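Local coordinates for protein KLLA0C04147p (Kluyveromyces lactis, PDB 5H2D) that binds ergosterol in its oxysterol-binding-protein-related domain and probably transfers sterols between membranes, in yeast at the nucleus-vacuole junction, at residues S47-K50 with S51-G54; R354-P357 with D358-A361; V377-R380 with Q381-R385; K386-E390 with K391-Y395. All coordinates share one frame; numbering follows the deposited sequence.

How the interactions relate
Along the chain the four contacts come in series, all inside the oxysterol-binding region. Interaction 1, at helix 45-49, stands apart beside the bound ergosterol, its centre about 28 Å from that of interaction 2 and about 34 Å from that of interaction 4. The other three lie in the C-terminal part of the chain. Interaction 2 starts helix 357-363, interaction 3 lies within the next helix, 367-390, and interaction 4 ends it. Interactions 2 and 3 touch where Val377 CG2 packs 3.9 Å from Asp358 OD2. Interactions 3 and 4 adjoin, their centres about 12 Å apart, and both reach one sulfate. Three contacts thus trace a helical flank, and one sits by the sterol.

Interaction 1 (S47-K50 with S51-G54); sequences SVLK and SMVG
A type I beta turn from Leu49 to Met52 carries the chain out of helix 45-49, close to the bound ergosterol. Its closing bond runs from Met52 N to Leu49 O (2.9 Å, N-H...O angle 158°), the donor standing above the carbonyl plane. The side chain of Met52 then folds back over the helix. Its CG lies opposite the carbonyl carbon, the chain runs straight to the sulfur, and a bend there (chi3 -61°) turns CE inward. That methyl settles 3.9 Å from Val48 CG1 and 4.0 Å from Leu49 CD2, and also rests 3.4 Å from Val48 O. Met52 runs alongside Val48, pointing the same way, but crosses Leu49 nearly at a right angle. A water donates to Val48 O (2.8 Å) and also bonds Ser51 OG (3.2 Å), tying the last part of the helix to the turn. Further on, Val53 brings CG2 to 3.5 Å from Lys50 O. Met60 touches both Leu49 and Met52, while Phe173 of strand 161-173 packs on Leu49 and Val53 and shares backbone hydrogen bonding with Gly54. The side chain of Leu49, a buried residue, is about 4 Å from the bound ergosterol. Near-helical backbone angles at Lys50 and Ser51, with the i to i+3 bond closing it, make this a type I turn, here following a short helix that borders the ergosterol site.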
loop_
_atom_site.group_PDB
_atom_site.type_symbol
_atom_site.label_atom_id
_atom_site.label_comp_id
_atom_site.label_asym_id
_atom_site.label_seq_id
_atom_site.Cartn_x
_atom_site.Cartn_y
_atom_site.Cartn_z
ATOM N N SER A 47 27.146 -10.109 2.502
ATOM C CA SER A 47 27.646 -11.163 3.384
ATOM C C SER A 47 26.531 -12.095 3.825
ATOM O O SER A 47 26.775 -13.286 4.074
ATOM C CB SER A 47 28.354 -10.565 4.609
ATOM O OG SER A 47 27.452 -10.149 5.626
ATOM N N VAL A 48 25.304 -11.572 3.907
ATOM C CA VAL A 48 24.147 -12.355 4.317
ATOM C C VAL A 48 23.591 -13.139 3.138
ATOM O O VAL A 48 23.345 -14.349 3.231
ATOM C CB VAL A 48 23.079 -11.416 4.919
ATOM C CG1 VAL A 48 21.782 -12.173 5.180
ATOM C CG2 VAL A 48 23.587 -10.758 6.194
ATOM N N LEU A 49 23.406 -12.469 2.002
ATOM C CA LEU A 49 22.687 -13.068 0.886
ATOM C C LEU A 49 23.544 -13.997 0.037
ATOM O O LEU A 49 22.983 -14.780 -0.732
ATOM C CB LEU A 49 22.088 -11.987 -0.013
ATOM C CG LEU A 49 21.036 -11.049 0.604
ATOM C CD1 LEU A 49 20.550 -10.053 -0.436
ATOM C CD2 LEU A 49 19.869 -11.846 1.181
ATOM N N LYS A 50 24.875 -13.927 0.138
ATOM C CA LYS A 50 25.705 -14.745 -0.745
ATOM C C LYS A 50 25.450 -16.234 -0.548
ATOM O O LYS A 50 25.701 -17.028 -1.463
ATOM C CB LYS A 50 27.188 -14.441 -0.527
ATOM C CG LYS A 50 27.754 -14.922 0.794
ATOM C CD LYS A 50 29.203 -14.456 0.967
ATOM C CE LYS A 50 29.728 -14.814 2.342
ATOM N NZ LYS A 50 31.064 -14.228 2.603
ATOM N N SER A 51 24.991 -16.632 0.634
ATOM C CA SER A 51 24.735 -18.032 0.953
ATOM C C SER A 51 23.294 -18.446 0.670
ATOM O O SER A 51 22.906 -19.568 1.013
ATOM C CB SER A 51 25.079 -18.316 2.422
ATOM O OG SER A 51 24.152 -17.716 3.320
ATOM N N MET A 52 22.500 -17.581 0.040
ATOM C CA MET A 52 21.079 -17.855 -0.163
ATOM C C MET A 52 20.650 -17.452 -1.564
ATOM O O MET A 52 19.542 -16.953 -1.782
ATOM C CB MET A 52 20.233 -17.160 0.904
ATOM C CG MET A 52 20.541 -17.671 2.302
ATOM S SD MET A 52 19.541 -16.931 3.594
ATOM C CE MET A 52 20.028 -15.216 3.410
ATOM N N VAL A 53 21.523 -17.681 -2.543
ATOM C CA VAL A 53 21.213 -17.293 -3.906
ATOM C C VAL A 53 20.025 -18.097 -4.416
ATOM O O VAL A 53 19.895 -19.300 -4.148
ATOM C CB VAL A 53 22.451 -17.470 -4.799
ATOM C CG1 VAL A 53 22.152 -16.999 -6.208
ATOM C CG2 VAL A 53 23.627 -16.697 -4.215
ATOM N N GLY A 54 19.137 -17.425 -5.149
ATOM C CA GLY A 54 17.948 -18.053 -5.685
ATOM C C GLY A 54 16.773 -18.160 -4.735
ATOM O O GLY A 54 15.718 -18.663 -5.148
HETATM O O HOH W 1 23.182 -15.685 5.646
HETATM O O HOH W 2 24.537 -19.035 -2.237
#

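Interaction 2 (R354-P357 with D358-A361); sequences RLRP and DQRA
Arg356 grips Asp358 side-on with two nitrogens: NE to OD1 at 2.7 Å and NH2 to OD2 at 3.0 Å. Both carboxylate oxygens are met on their syn sides, and the guanidinium and carboxylate planes lie only 26° apart, so the two flat groups hold each other's rotation. Gln359 N adds a weak bond to Asp358 OD1, while Arg356 NH1 bonds Glu127 OE2, in a salt bridge, and Asn122 O. With an alanine in place of Arg356, Asp358 and Glu127 would probably both lose this cationic partner, and the Asp358 carboxylate could turn more freely. A second arginine, Arg360, curls back from the first turn of the helix toward the 3-10 segment. Bends at chi2 and chi3 (67° and 52°) bring its NH2 onto a lone pair of Arg354 O, 2.9 Å away in a nearly straight bond. A water donates to Arg354 O and accepts from Arg360 NE, closing a small ring beside that bond. Arg356 is the N-cap residue, and its carbonyl O takes Arg360 N at 3.0 Å; Pro357 O takes Ala361 N likewise. The buried Asp358 N has no partner in the model. Around this helix start, Pro357 and Asp358 rest on Glu373 of helix 367-390. Phe121 of strand 119-121 touches Arg356, Asp358 and Gln359, and Arg354 packs on Phe129 and Tyr131 of strand 128-133.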
loop_
_atom_site.group_PDB
_atom_site.type_symbol
_atom_site.label_atom_id
_atom_site.label_comp_id
_atom_site.label_asym_id
_atom_site.label_seq_id
_atom_site.Cartn_x
_atom_site.Cartn_y
_atom_site.Cartn_z
ATOM N N ARG A 354 -1.361 -4.751 15.328
ATOM C CA ARG A 354 -0.879 -4.023 16.506
ATOM C C ARG A 354 -0.671 -4.951 17.697
ATOM O O ARG A 354 0.139 -4.650 18.582
ATOM C CB ARG A 354 -1.853 -2.912 16.883
ATOM C CG ARG A 354 -1.895 -1.785 15.882
ATOM C CD ARG A 354 -3.065 -0.890 16.208
ATOM N NE ARG A 354 -3.287 0.145 15.208
ATOM C CZ ARG A 354 -4.057 -0.017 14.145
ATOM N NH1 ARG A 354 -4.649 -1.182 13.934
ATOM N NH2 ARG A 354 -4.249 0.984 13.302
ATOM N N LEU A 355 -1.377 -6.074 17.735
ATOM C CA LEU A 355 -1.263 -7.022 18.837
ATOM C C LEU A 355 -0.229 -8.099 18.582
ATOM O O LEU A 355 -0.036 -8.969 19.443
ATOM C CB LEU A 355 -2.617 -7.685 19.107
ATOM C CG LEU A 355 -3.744 -6.694 19.356
ATOM C CD1 LEU A 355 -5.089 -7.390 19.521
ATOM C CD2 LEU A 355 -3.421 -5.834 20.573
ATOM N N ARG A 356 0.426 -8.076 17.426
ATOM C CA ARG A 356 1.382 -9.125 17.092
ATOM C C ARG A 356 2.639 -8.993 17.949
ATOM O O ARG A 356 3.316 -7.962 17.884
ATOM C CB ARG A 356 1.717 -9.085 15.602
ATOM C CG ARG A 356 2.553 -10.264 15.233
ATOM C CD ARG A 356 2.884 -10.362 13.761
ATOM N NE ARG A 356 3.878 -11.415 13.630
ATOM C CZ ARG A 356 4.157 -12.074 12.512
ATOM N NH1 ARG A 356 3.495 -11.819 11.388
ATOM N NH2 ARG A 356 5.102 -13.008 12.538
ATOM N N PRO A 357 2.984 -9.999 18.766
ATOM C CA PRO A 357 3.964 -9.783 19.840
ATOM C C PRO A 357 5.417 -9.787 19.402
ATOM O O PRO A 357 6.236 -9.100 20.030
ATOM C CB PRO A 357 3.677 -10.946 20.808
ATOM C CG PRO A 357 3.071 -12.010 19.972
ATOM C CD PRO A 357 2.244 -11.260 18.934
ATOM N N ASP A 358 5.779 -10.577 18.382
ATOM C CA ASP A 358 7.160 -10.510 17.904
ATOM C C ASP A 358 7.430 -9.175 17.226
ATOM O O ASP A 358 8.475 -8.546 17.450
ATOM C CB ASP A 358 7.500 -11.688 16.972
ATOM C CG ASP A 358 6.470 -11.934 15.879
ATOM O OD1 ASP A 358 5.330 -11.420 15.939
ATOM O OD2 ASP A 358 6.816 -12.706 14.955
ATOM N N GLN A 359 6.488 -8.717 16.409
ATOM C CA GLN A 359 6.642 -7.420 15.768
ATOM C C GLN A 359 6.674 -6.291 16.797
ATOM O O GLN A 359 7.429 -5.327 16.637
ATOM C CB GLN A 359 5.516 -7.216 14.755
ATOM C CG GLN A 359 5.667 -5.949 13.953
ATOM C CD GLN A 359 4.596 -5.818 12.905
ATOM O OE1 GLN A 359 4.161 -6.805 12.312
ATOM N NE2 GLN A 359 4.159 -4.589 12.671
ATOM N N ARG A 360 5.856 -6.383 17.851
ATOM C CA ARG A 360 5.880 -5.360 18.897
ATOM C C ARG A 360 7.230 -5.327 19.601
ATOM O O ARG A 360 7.788 -4.248 19.846
ATOM C CB ARG A 360 4.765 -5.612 19.911
ATOM C CG ARG A 360 4.797 -4.678 21.134
ATOM C CD ARG A 360 4.488 -3.225 20.767
ATOM N NE ARG A 360 3.249 -3.158 20.003
ATOM C CZ ARG A 360 3.002 -2.259 19.057
ATOM N NH1 ARG A 360 3.897 -1.324 18.775
ATOM N NH2 ARG A 360 1.863 -2.312 18.384
ATOM N N ALA A 361 7.757 -6.500 19.956
ATOM C CA ALA A 361 9.071 -6.554 20.589
ATOM C C ALA A 361 10.126 -5.915 19.704
ATOM O O ALA A 361 10.962 -5.135 20.180
ATOM C CB ALA A 361 9.449 -7.998 20.909
HETATM O O HOH W 3 1.168 -4.862 21.036
#

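Interaction 3 (V377-R380 with Q381-R385); sequences VEER and QRSVR. With SO4 (sulfate ion), chain E.
Regular i to i+4 bonding joins Val377-Arg380 to Gln381-Arg385, with Gln381 N, Arg382 N, Ser383 N and Val384 N each reaching the carbonyl four residues back. Arg380 O has two donors: Val384 N at 2.9 Å and Ser383 OG at 2.8 Å. The serine hydroxyl gets there because chi1 (69°) tucks OG between its own backbone N and carbonyl carbon, facing back down the helix. Were a valine to replace Ser383, the hydroxyl would go and Arg380 O would probably be left with the amide of Val384 as its mate in this turn. Val384 CG2 crowds the same oxygen at 3.2 Å. A water donates to Glu379 O and takes a bond from Arg382 NH1, lying at the edge of that guanidinium. Past it, Arg385 NH2 bonds O2 of a sulfate, probably from the crystallisation liquor, at 2.5 Å; Arg382 NH2 also approaches it, at O1, but that very short bond is doubtful. Toward the body of the domain, Val377 and Gln381 pack on Leu124, in the loop between strands 119-121 and 128-133. There Gln381 OE1 accepts from Leu125 N, and Arg380 reaches Asp433 and Phe435 at the chain's C-terminal end.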
loop_
_atom_site.group_PDB
_atom_site.type_symbol
_atom_site.label_atom_id
_atom_site.label_comp_id
_atom_site.label_asym_id
_atom_site.label_seq_id
_atom_site.Cartn_x
_atom_site.Cartn_y
_atom_site.Cartn_z
ATOM N N VAL A 377 4.921 -18.128 17.343
ATOM C CA VAL A 377 3.726 -17.940 16.530
ATOM C C VAL A 377 3.880 -18.643 15.190
ATOM O O VAL A 377 2.890 -19.119 14.618
ATOM C CB VAL A 377 3.374 -16.444 16.364
ATOM C CG1 VAL A 377 3.115 -15.807 17.733
ATOM C CG2 VAL A 377 4.464 -15.712 15.633
ATOM N N GLU A 378 5.104 -18.754 14.678
ATOM C CA GLU A 378 5.285 -19.481 13.423
ATOM C C GLU A 378 5.096 -20.981 13.617
ATOM O O GLU A 378 4.550 -21.656 12.735
ATOM C CB GLU A 378 6.650 -19.166 12.808
ATOM C CG GLU A 378 6.677 -17.769 12.179
ATOM C CD GLU A 378 8.013 -17.425 11.546
ATOM O OE1 GLU A 378 8.973 -18.204 11.700
ATOM O OE2 GLU A 378 8.109 -16.356 10.898
ATOM N N GLU A 379 5.534 -21.524 14.757
ATOM C CA GLU A 379 5.312 -22.948 15.012
ATOM C C GLU A 379 3.828 -23.257 15.125
ATOM O O GLU A 379 3.345 -24.252 14.567
ATOM C CB GLU A 379 6.056 -23.381 16.281
ATOM C CG GLU A 379 5.495 -24.633 16.954
ATOM C CD GLU A 379 4.390 -24.319 17.972
ATOM O OE1 GLU A 379 4.307 -23.157 18.454
ATOM O OE2 GLU A 379 3.597 -25.236 18.291
ATOM N N ARG A 380 3.081 -22.409 15.833
ATOM C CA ARG A 380 1.650 -22.658 15.978
ATOM C C ARG A 380 0.948 -22.613 14.631
ATOM O O ARG A 380 0.077 -23.443 14.349
ATOM C CB ARG A 380 1.018 -21.656 16.943
ATOM C CG ARG A 380 -0.472 -21.891 17.124
ATOM C CD ARG A 380 -0.922 -21.546 18.525
ATOM N NE ARG A 380 -1.163 -20.121 18.681
ATOM C CZ ARG A 380 -2.321 -19.596 19.068
ATOM N NH1 ARG A 380 -3.353 -20.377 19.357
ATOM N NH2 ARG A 380 -2.440 -18.285 19.179
ATOM N N GLN A 381 1.320 -21.650 13.782
ATOM C CA GLN A 381 0.755 -21.568 12.441
ATOM C C GLN A 381 0.987 -22.858 11.670
ATOM O O GLN A 381 0.071 -23.390 11.030
ATOM C CB GLN A 381 1.368 -20.378 11.702
ATOM C CG GLN A 381 1.025 -20.302 10.229
ATOM C CD GLN A 381 1.309 -18.933 9.677
ATOM O OE1 GLN A 381 0.415 -18.087 9.623
ATOM N NE2 GLN A 381 2.565 -18.682 9.310
ATOM N N ARG A 382 2.216 -23.380 11.718
ATOM C CA ARG A 382 2.514 -24.610 10.993
ATOM C C ARG A 382 1.718 -25.778 11.556
ATOM O O ARG A 382 1.208 -26.615 10.801
ATOM C CB ARG A 382 4.017 -24.899 11.043
ATOM C CG ARG A 382 4.399 -26.263 10.478
ATOM C CD ARG A 382 5.886 -26.546 10.647
ATOM N NE ARG A 382 6.230 -27.899 10.208
ATOM C CZ ARG A 382 6.012 -29.001 10.923
ATOM N NH1 ARG A 382 5.441 -28.923 12.118
ATOM N NH2 ARG A 382 6.360 -30.188 10.443
ATOM N N SER A 383 1.587 -25.850 12.884
ATOM C CA SER A 383 0.879 -26.986 13.470
ATOM C C SER A 383 -0.606 -26.938 13.132
ATOM O O SER A 383 -1.225 -27.980 12.884
ATOM C CB SER A 383 1.093 -27.032 14.982
ATOM O OG SER A 383 0.447 -25.958 15.633
ATOM N N VAL A 384 -1.189 -25.739 13.099
ATOM C CA VAL A 384 -2.595 -25.603 12.720
ATOM C C VAL A 384 -2.801 -26.015 11.266
ATOM O O VAL A 384 -3.795 -26.670 10.928
ATOM C CB VAL A 384 -3.081 -24.166 12.990
ATOM C CG1 VAL A 384 -4.450 -23.944 12.388
ATOM C CG2 VAL A 384 -3.117 -23.901 14.491
ATOM N N ARG A 385 -1.872 -25.641 10.379
ATOM C CA ARG A 385 -1.966 -26.078 8.990
ATOM C C ARG A 385 -1.905 -27.599 8.887
ATOM O O ARG A 385 -2.672 -28.205 8.131
ATOM C CB ARG A 385 -0.860 -25.448 8.145
ATOM C CG ARG A 385 -0.783 -26.022 6.733
ATOM C CD ARG A 385 0.395 -25.465 5.958
ATOM N NE ARG A 385 1.663 -25.737 6.629
ATOM C CZ ARG A 385 2.360 -26.862 6.499
ATOM N NH1 ARG A 385 1.921 -27.839 5.716
ATOM N NH2 ARG A 385 3.505 -27.009 7.151
HETATM S S SO4 E . 5.714 -30.080 6.767
HETATM O O1 SO4 E . 5.683 -30.689 8.098
HETATM O O2 SO4 E . 5.381 -28.662 6.874
HETATM O O3 SO4 E . 7.048 -30.222 6.186
HETATM O O4 SO4 E . 4.740 -30.746 5.905
HETATM O O HOH W 4 4.516 -20.829 10.078
HETATM O O HOH W 5 4.691 -26.882 14.174
#

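Interaction 4 (K386-E390 with K391-Y395); sequences KKREE and KNITY. With SO4 (sulfate ion), chain E.
Arg388 turns toward Tyr395 through two torsions: its CG swings opposite the carbonyl carbon (chi1 -86°), and a bend at chi3 (-59°) carries the guanidinium round. Tyr395, with CG anti to its N, sets CD1 over one face of that guanidinium, 3.7 Å from NH1 and offset toward the rim. The two planes are 61° apart, so the groups meet obliquely. Ile393 crosses the aliphatic part of the arginine at about a right angle, its CG2 4.0 Å from Arg388 CG, and Leu125 touches both Arg388 and Tyr395. Backbone bonds close the helix end. Arg388 O receives Ile393 N at 2.9 Å in an almost straight bond, and Lys391 N comes to it from the opposite face of the carbonyl plane at 3.1 Å. Asn392 N reaches Glu389 O at 3.3 Å, and one water donates to both Glu389 O and Asn392 OD1. At the far end of the segment, Lys386 NZ makes a weak bond to sulfate O1. Asn392, with its positive phi, is the C-prime residue; the paired bonds from Ile393 N to Arg388 O and Asn392 N to Glu389 O make this a Schellman motif, a classic way to end an alpha-helix, here helix 367-390.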
loop_
_atom_site.group_PDB
_atom_site.type_symbol
_atom_site.label_atom_id
_atom_site.label_comp_id
_atom_site.label_asym_id
_atom_site.label_seq_id
_atom_site.Cartn_x
_atom_site.Cartn_y
_atom_site.Cartn_z
ATOM N N LYS A 386 -1.000 -28.234 9.637
ATOM C CA LYS A 386 -0.879 -29.686 9.539
ATOM C C LYS A 386 -2.130 -30.384 10.054
ATOM O O LYS A 386 -2.544 -31.410 9.503
ATOM C CB LYS A 386 0.366 -30.169 10.284
ATOM C CG LYS A 386 1.662 -29.817 9.566
ATOM C CD LYS A 386 2.817 -30.722 9.980
ATOM C CE LYS A 386 2.657 -32.126 9.402
ATOM N NZ LYS A 386 3.830 -32.995 9.701
ATOM N N LYS A 387 -2.755 -29.842 11.100
ATOM C CA LYS A 387 -4.002 -30.426 11.585
ATOM C C LYS A 387 -5.114 -30.279 10.552
ATOM O O LYS A 387 -5.889 -31.216 10.331
ATOM C CB LYS A 387 -4.416 -29.785 12.910
ATOM C CG LYS A 387 -3.551 -30.167 14.104
ATOM C CD LYS A 387 -4.220 -29.729 15.403
ATOM C CE LYS A 387 -5.592 -30.385 15.549
ATOM N NZ LYS A 387 -6.488 -29.656 16.495
ATOM N N ARG A 388 -5.204 -29.114 9.908
ATOM C CA ARG A 388 -6.199 -28.936 8.857
ATOM C C ARG A 388 -6.012 -29.970 7.757
ATOM O O ARG A 388 -6.982 -30.569 7.274
ATOM C CB ARG A 388 -6.109 -27.525 8.277
ATOM C CG ARG A 388 -6.916 -26.488 9.025
ATOM C CD ARG A 388 -7.106 -25.260 8.152
ATOM N NE ARG A 388 -5.822 -24.697 7.765
ATOM C CZ ARG A 388 -5.187 -23.759 8.464
ATOM N NH1 ARG A 388 -5.735 -23.266 9.573
ATOM N NH2 ARG A 388 -4.023 -23.304 8.043
ATOM N N GLU A 389 -4.766 -30.177 7.333
ATOM C CA GLU A 389 -4.508 -31.114 6.248
ATOM C C GLU A 389 -4.859 -32.540 6.657
ATOM O O GLU A 389 -5.404 -33.303 5.851
ATOM C CB GLU A 389 -3.048 -30.997 5.806
ATOM C CG GLU A 389 -2.727 -29.640 5.198
ATOM C CD GLU A 389 -1.261 -29.469 4.844
ATOM O OE1 GLU A 389 -0.416 -30.175 5.429
ATOM O OE2 GLU A 389 -0.956 -28.625 3.973
ATOM N N GLU A 390 -4.599 -32.904 7.916
ATOM C CA GLU A 390 -4.938 -34.244 8.396
ATOM C C GLU A 390 -6.439 -34.492 8.440
ATOM O O GLU A 390 -6.868 -35.651 8.400
ATOM C CB GLU A 390 -4.349 -34.475 9.787
ATOM C CG GLU A 390 -2.878 -34.820 9.771
ATOM C CD GLU A 390 -2.221 -34.615 11.117
ATOM O OE1 GLU A 390 -0.971 -34.589 11.168
ATOM O OE2 GLU A 390 -2.955 -34.473 12.121
ATOM N N LYS A 391 -7.245 -33.439 8.538
ATOM C CA LYS A 391 -8.690 -33.565 8.616
ATOM C C LYS A 391 -9.372 -33.102 7.337
ATOM O O LYS A 391 -10.593 -32.914 7.325
ATOM C CB LYS A 391 -9.207 -32.792 9.832
ATOM C CG LYS A 391 -8.685 -33.367 11.146
ATOM C CD LYS A 391 -8.557 -32.318 12.247
ATOM C CE LYS A 391 -9.845 -32.153 13.041
ATOM N NZ LYS A 391 -10.886 -31.398 12.291
ATOM N N ASN A 392 -8.609 -32.916 6.262
ATOM C CA ASN A 392 -9.163 -32.541 4.961
ATOM C C ASN A 392 -10.002 -31.270 5.064
ATOM O O ASN A 392 -11.042 -31.131 4.419
ATOM C CB ASN A 392 -9.987 -33.686 4.368
ATOM C CG ASN A 392 -9.158 -34.917 4.091
ATOM O OD1 ASN A 392 -8.115 -34.841 3.447
ATOM N ND2 ASN A 392 -9.616 -36.062 4.579
ATOM N N ILE A 393 -9.540 -30.330 5.882
ATOM C CA ILE A 393 -10.300 -29.128 6.207
ATOM C C ILE A 393 -9.828 -27.998 5.302
ATOM O O ILE A 393 -8.636 -27.669 5.280
ATOM C CB ILE A 393 -10.150 -28.768 7.693
ATOM C CG1 ILE A 393 -10.907 -29.797 8.545
ATOM C CG2 ILE A 393 -10.630 -27.343 7.968
ATOM C CD1 ILE A 393 -11.218 -29.337 9.941
ATOM N N THR A 394 -10.757 -27.419 4.543
ATOM C CA THR A 394 -10.451 -26.320 3.633
ATOM C C THR A 394 -10.410 -25.013 4.415
ATOM O O THR A 394 -11.407 -24.625 5.029
ATOM C CB THR A 394 -11.498 -26.223 2.521
ATOM O OG1 THR A 394 -11.567 -27.457 1.795
ATOM C CG2 THR A 394 -11.151 -25.091 1.557
ATOM N N TYR A 395 -9.270 -24.332 4.389
ATOM C CA TYR A 395 -9.167 -23.057 5.088
ATOM C C TYR A 395 -10.104 -22.030 4.468
ATOM O O TYR A 395 -10.187 -21.897 3.245
ATOM C CB TYR A 395 -7.729 -22.526 5.051
ATOM C CG TYR A 395 -7.600 -21.193 5.755
ATOM C CD1 TYR A 395 -7.557 -21.118 7.143
ATOM C CD2 TYR A 395 -7.551 -20.006 5.035
ATOM C CE1 TYR A 395 -7.455 -19.905 7.794
ATOM C CE2 TYR A 395 -7.453 -18.793 5.684
ATOM C CZ TYR A 395 -7.407 -18.748 7.055
ATOM O OH TYR A 395 -7.311 -17.553 7.702
HETATM S S SO4 E . 5.714 -30.080 6.767
HETATM O O1 SO4 E . 5.683 -30.689 8.098
HETATM O O2 SO4 E . 5.381 -28.662 6.874
HETATM O O3 SO4 E . 7.048 -30.222 6.186
HETATM O O4 SO4 E . 4.740 -30.746 5.905
HETATM O O HOH W 6 -5.403 -33.073 3.170
#